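Local atomic coordinates of Hit-like protein involved in cell-cycle regulation (Bartonella henselae, PDB entry 3LB5), a protein that probably binds nucleotides, as other histidine triad (HIT) family proteins do, and is thought to take part in cell-cycle regulation. Residues B[44-48]-B[49-53]; B[77-81]-B[82-86]. All coordinates share one frame; numbering follows the deposited sequence.

Contact 1 (B[44-48]-B[49-53]); sequences RVYED and DDVIA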
# COMPACT_ATOMS: atom_id res chain seq x y z
N ARG B 44 18.91 -6.86 -5.79
CA ARG B 44 17.61 -7.38 -6.16
C ARG B 44 17.33 -8.69 -5.41
O ARG B 44 18.22 -9.53 -5.29
CB ARG B 44 17.56 -7.62 -7.67
CG ARG B 44 17.86 -6.37 -8.49
CD ARG B 44 17.60 -6.56 -9.98
NE ARG B 44 17.96 -5.33 -10.69
CZ ARG B 44 17.62 -5.05 -11.95
NH1 ARG B 44 16.92 -5.91 -12.69
NH2 ARG B 44 18.01 -3.90 -12.47
N VAL B 45 16.11 -8.84 -4.92
CA VAL B 45 15.70 -10.07 -4.25
C VAL B 45 14.78 -10.93 -5.13
O VAL B 45 14.73 -12.14 -4.97
CB VAL B 45 15.06 -9.81 -2.86
CG1 VAL B 45 16.06 -9.13 -1.92
CG2 VAL B 45 13.81 -8.95 -2.95
N TYR B 46 14.08 -10.31 -6.07
CA TYR B 46 13.11 -11.01 -6.90
C TYR B 46 12.86 -10.17 -8.15
O TYR B 46 12.95 -8.94 -8.11
CB TYR B 46 11.78 -11.27 -6.13
CG TYR B 46 10.62 -11.78 -6.98
CD1 TYR B 46 10.54 -13.11 -7.36
CD2 TYR B 46 9.59 -10.92 -7.38
CE1 TYR B 46 9.49 -13.59 -8.14
CE2 TYR B 46 8.53 -11.38 -8.18
CZ TYR B 46 8.49 -12.72 -8.55
OH TYR B 46 7.45 -13.21 -9.32
N GLU B 47 12.55 -10.85 -9.25
CA GLU B 47 12.30 -10.21 -10.52
C GLU B 47 11.49 -11.17 -11.41
O GLU B 47 11.73 -12.36 -11.41
CB GLU B 47 13.65 -9.87 -11.17
CG GLU B 47 13.58 -9.08 -12.45
CD GLU B 47 14.95 -8.66 -12.99
OE1 GLU B 47 14.97 -8.16 -14.13
OE2 GLU B 47 15.99 -8.81 -12.28
N ASP B 48 10.51 -10.63 -12.12
CA ASP B 48 9.86 -11.35 -13.21
C ASP B 48 9.75 -10.39 -14.40
O ASP B 48 10.42 -9.37 -14.42
CB ASP B 48 8.52 -11.96 -12.76
CG ASP B 48 7.49 -10.93 -12.31
OD1 ASP B 48 7.53 -9.74 -12.74
OD2 ASP B 48 6.59 -11.33 -11.52
N ASP B 49 8.93 -10.73 -15.40
CA ASP B 49 8.82 -9.87 -16.59
C ASP B 49 8.30 -8.46 -16.28
O ASP B 49 8.56 -7.51 -17.06
CB ASP B 49 7.91 -10.54 -17.62
CG ASP B 49 8.66 -11.57 -18.48
OD1 ASP B 49 9.88 -11.39 -18.75
OD2 ASP B 49 8.01 -12.54 -18.91
N ASP B 50 7.63 -8.30 -15.14
CA ASP B 50 6.88 -7.08 -14.87
C ASP B 50 7.39 -6.28 -13.67
O ASP B 50 7.05 -5.11 -13.54
CB ASP B 50 5.40 -7.42 -14.68
CG ASP B 50 4.77 -7.98 -15.94
OD1 ASP B 50 4.99 -7.42 -17.01
OD2 ASP B 50 4.07 -9.01 -15.88
N VAL B 51 8.17 -6.89 -12.79
CA VAL B 51 8.54 -6.16 -11.57
C VAL B 51 9.94 -6.47 -11.11
O VAL B 51 10.51 -7.51 -11.46
CB VAL B 51 7.59 -6.48 -10.36
CG1 VAL B 51 6.12 -6.38 -10.74
CG2 VAL B 51 7.88 -7.84 -9.77
N ILE B 52 10.46 -5.60 -10.26
CA ILE B 52 11.71 -5.82 -9.60
C ILE B 52 11.49 -5.52 -8.15
O ILE B 52 10.87 -4.52 -7.83
CB ILE B 52 12.83 -4.90 -10.12
CG1 ILE B 52 12.99 -5.02 -11.64
CG2 ILE B 52 14.14 -5.27 -9.45
CD1 ILE B 52 13.89 -3.91 -12.22
N ALA B 53 12.00 -6.40 -7.29
CA ALA B 53 12.01 -6.16 -5.85
C ALA B 53 13.45 -6.08 -5.40
O ALA B 53 14.26 -6.93 -5.77
CB ALA B 53 11.25 -7.28 -5.09
O HOH W 1 4.28 -11.10 -14.01
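Asp48 turns its carboxylate back over the bend and takes two backbone N-H groups on one oxygen. Asp48 OD1 accepts from Asp50 N at 2.8 Å and from Val51 N at 2.9 Å. The two donors come from opposite faces of the carboxylate plane: Asp50 N on the anti side, Val51 N nearly in line with the C-O bond. A chi1 of 62° sets CG between the backbone N and the carbonyl carbon, which points OD1 into the turn. The other oxygen, OD2, has a weak bond from a water that also donates to Asp50 OD2.

The two strands form the antiparallel hairpin at one edge of the HIT-domain sheet. A classic beta bulge interrupts it, with Val45 and Tyr46 both facing Ala53. Val45 N gives Ala53 O a bond of 2.8 Å, while the bond from Tyr46 N is weak. At the bulge, Val45 CG2 packs 3.7 Å from Ala53 CB. On the face of Tyr46 and Ala53, the Tyr46 ring swings along the strand, and its CE2 meets Val51 CG2 at 3.9 Å. Lys93 and Ala90 of helix 81-101 cover this side.

On the face of Glu47 and Ile52, the Arg44 chain, extended from CG to NE, runs past Ile52. Ile52 CD1 sits over one face of the guanidinium, 3.7 Å from Arg44 NH1 and toward the rim. Glu47 is fully extended and lies beside Ile52. Arg44 NH1 donates to Glu47 OE2 in a salt bridge of 3.1 Å; OE2 lies in the guanidinium plane, whereas NH1 approaches from above the carboxylate plane. Glu47 OE1 forms a salt bridge with Lys70.

Contact 2 (B[77-81]-B[82-86]); sequences LDADT and ETLFP
The backbone passes from the extended residues Ala79 and Asp80 into a helical course from Thr81, with weak bonds from Thr83 N to Asp80 O and from Leu84 N to Thr81 O, each 3.1 Å long. This is the start of helix 81-101 in the HIT domain, at the contact with the second subunit. Both bonds run from residue i+3 to residue i and are bent, with N-H...O angles of 130°. Pro86 follows at a kink in the helix, where its N has no bond to the turn before.

Asp80 and Thr83 lie across each other. Thr83 OG1 stands 3.5 Å from Asp80 CB, close to the base of that side chain. One water accepts from Asp80 N and meets Thr83 OG1. A second water meets the same hydroxyl and donates a weak bond to Asp80 OD2. The stronger partner of that carboxylate is Lys71, through a salt bridge.

On the inner side of the turn, Ala79 CB touches Leu84 CD2 at 3.9 Å. Leu84 CG lies beside the backbone N (chi1 -58°); with CD1 anti to CA, the other methyl, CD2, is left to meet the alanine. Leu76 and Leu124 also pack on this leucine.

Gln92 of the second subunit bonds Thr81 OG1 through OE1 and Ala79 O through NE2. Phe85 meets Phe85 of that subunit, the ring planes at about 50°. Within the turn, Thr81 CG2 is anti to the backbone N and comes 4.0 Å from Phe85 CZ. Thr81 O sits over the centre of the Phe85 ring, 3.7 Å above its plane.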
# COMPACT_ATOMS: atom_id res chain seq x y z
N LEU B 77 -1.51 6.72 -9.24
CA LEU B 77 -2.56 7.49 -9.92
C LEU B 77 -2.46 7.44 -11.45
O LEU B 77 -3.49 7.39 -12.13
CB LEU B 77 -2.51 8.95 -9.45
CG LEU B 77 -2.51 9.22 -7.93
CD1 LEU B 77 -2.06 10.64 -7.65
CD2 LEU B 77 -3.89 8.98 -7.36
N ASP B 78 -1.24 7.43 -11.98
CA ASP B 78 -1.04 7.40 -13.45
C ASP B 78 -0.63 6.03 -14.00
O ASP B 78 -0.40 5.90 -15.20
CB ASP B 78 -0.03 8.48 -13.89
CG ASP B 78 1.37 8.25 -13.32
OD1 ASP B 78 1.49 7.66 -12.24
OD2 ASP B 78 2.36 8.67 -13.95
N ALA B 79 -0.54 5.02 -13.14
CA ALA B 79 -0.19 3.66 -13.60
C ALA B 79 -1.33 3.08 -14.42
O ALA B 79 -2.50 3.39 -14.17
CB ALA B 79 0.09 2.77 -12.40
N ASP B 80 -0.99 2.24 -15.40
CA ASP B 80 -1.97 1.38 -16.08
C ASP B 80 -2.56 0.47 -15.02
O ASP B 80 -1.81 -0.08 -14.21
CB ASP B 80 -1.28 0.46 -17.09
CG ASP B 80 -0.70 1.18 -18.27
OD1 ASP B 80 -1.05 2.36 -18.51
OD2 ASP B 80 0.10 0.54 -18.99
N THR B 81 -3.88 0.26 -15.04
CA THR B 81 -4.49 -0.69 -14.09
C THR B 81 -3.91 -2.11 -14.26
O THR B 81 -3.68 -2.81 -13.26
CB THR B 81 -6.03 -0.69 -14.20
OG1 THR B 81 -6.51 0.65 -14.18
CG2 THR B 81 -6.68 -1.50 -13.04
N GLU B 82 -3.64 -2.54 -15.49
CA GLU B 82 -3.08 -3.89 -15.71
C GLU B 82 -1.73 -4.09 -15.03
O GLU B 82 -1.39 -5.20 -14.58
CB GLU B 82 -2.95 -4.22 -17.20
CG GLU B 82 -4.28 -4.52 -17.90
CD GLU B 82 -4.91 -5.85 -17.50
OE1 GLU B 82 -4.20 -6.88 -17.42
OE2 GLU B 82 -6.14 -5.88 -17.27
N THR B 83 -0.95 -3.01 -14.93
CA THR B 83 0.36 -3.06 -14.28
C THR B 83 0.25 -3.40 -12.80
O THR B 83 1.07 -4.14 -12.25
CB THR B 83 1.11 -1.72 -14.47
OG1 THR B 83 1.38 -1.54 -15.86
CG2 THR B 83 2.43 -1.67 -13.68
N LEU B 84 -0.80 -2.89 -12.19
CA LEU B 84 -1.03 -3.11 -10.75
C LEU B 84 -1.18 -4.58 -10.33
O LEU B 84 -0.91 -4.92 -9.19
CB LEU B 84 -2.20 -2.25 -10.26
CG LEU B 84 -1.99 -0.74 -10.51
CD1 LEU B 84 -3.20 0.04 -9.97
CD2 LEU B 84 -0.68 -0.17 -9.91
N PHE B 85 -1.61 -5.45 -11.25
CA PHE B 85 -1.83 -6.84 -10.90
C PHE B 85 -0.53 -7.57 -10.57
O PHE B 85 -0.37 -8.06 -9.45
CB PHE B 85 -2.70 -7.55 -11.97
CG PHE B 85 -4.01 -6.84 -12.23
CD1 PHE B 85 -4.66 -6.13 -11.21
CD2 PHE B 85 -4.59 -6.86 -13.50
CE1 PHE B 85 -5.85 -5.46 -11.45
CE2 PHE B 85 -5.79 -6.20 -13.75
CZ PHE B 85 -6.42 -5.50 -12.72
N PRO B 86 0.43 -7.61 -11.52
CA PRO B 86 1.70 -8.22 -11.14
C PRO B 86 2.42 -7.49 -10.02
O PRO B 86 3.17 -8.12 -9.28
CB PRO B 86 2.53 -8.18 -12.44
CG PRO B 86 1.90 -7.15 -13.26
CD PRO B 86 0.41 -7.27 -12.96
O HOH W 2 1.84 1.53 -15.67
O HOH W 3 0.28 -2.90 -18.57

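Overall arrangement
Contact 1 is partly buried, its centre about 10 Å from the centre of the chain. Contact 2 is a surface contact, its centre about 16 Å from the centre of the chain. The hairpin of residues 44-53 comes first along the chain, and residues 77-86 lead into the helix that covers one of its faces. They touch where Asp50 CB meets Pro86 CB at 3.7 Å. Contact 1 combines mostly well-formed strand-to-strand bonds with a charged turn, and no other protein chain of the assembly touches it. Contact 2 has weak backbone bonds and water bridges, and its polar groups and the Phe85 ring meet the second subunit.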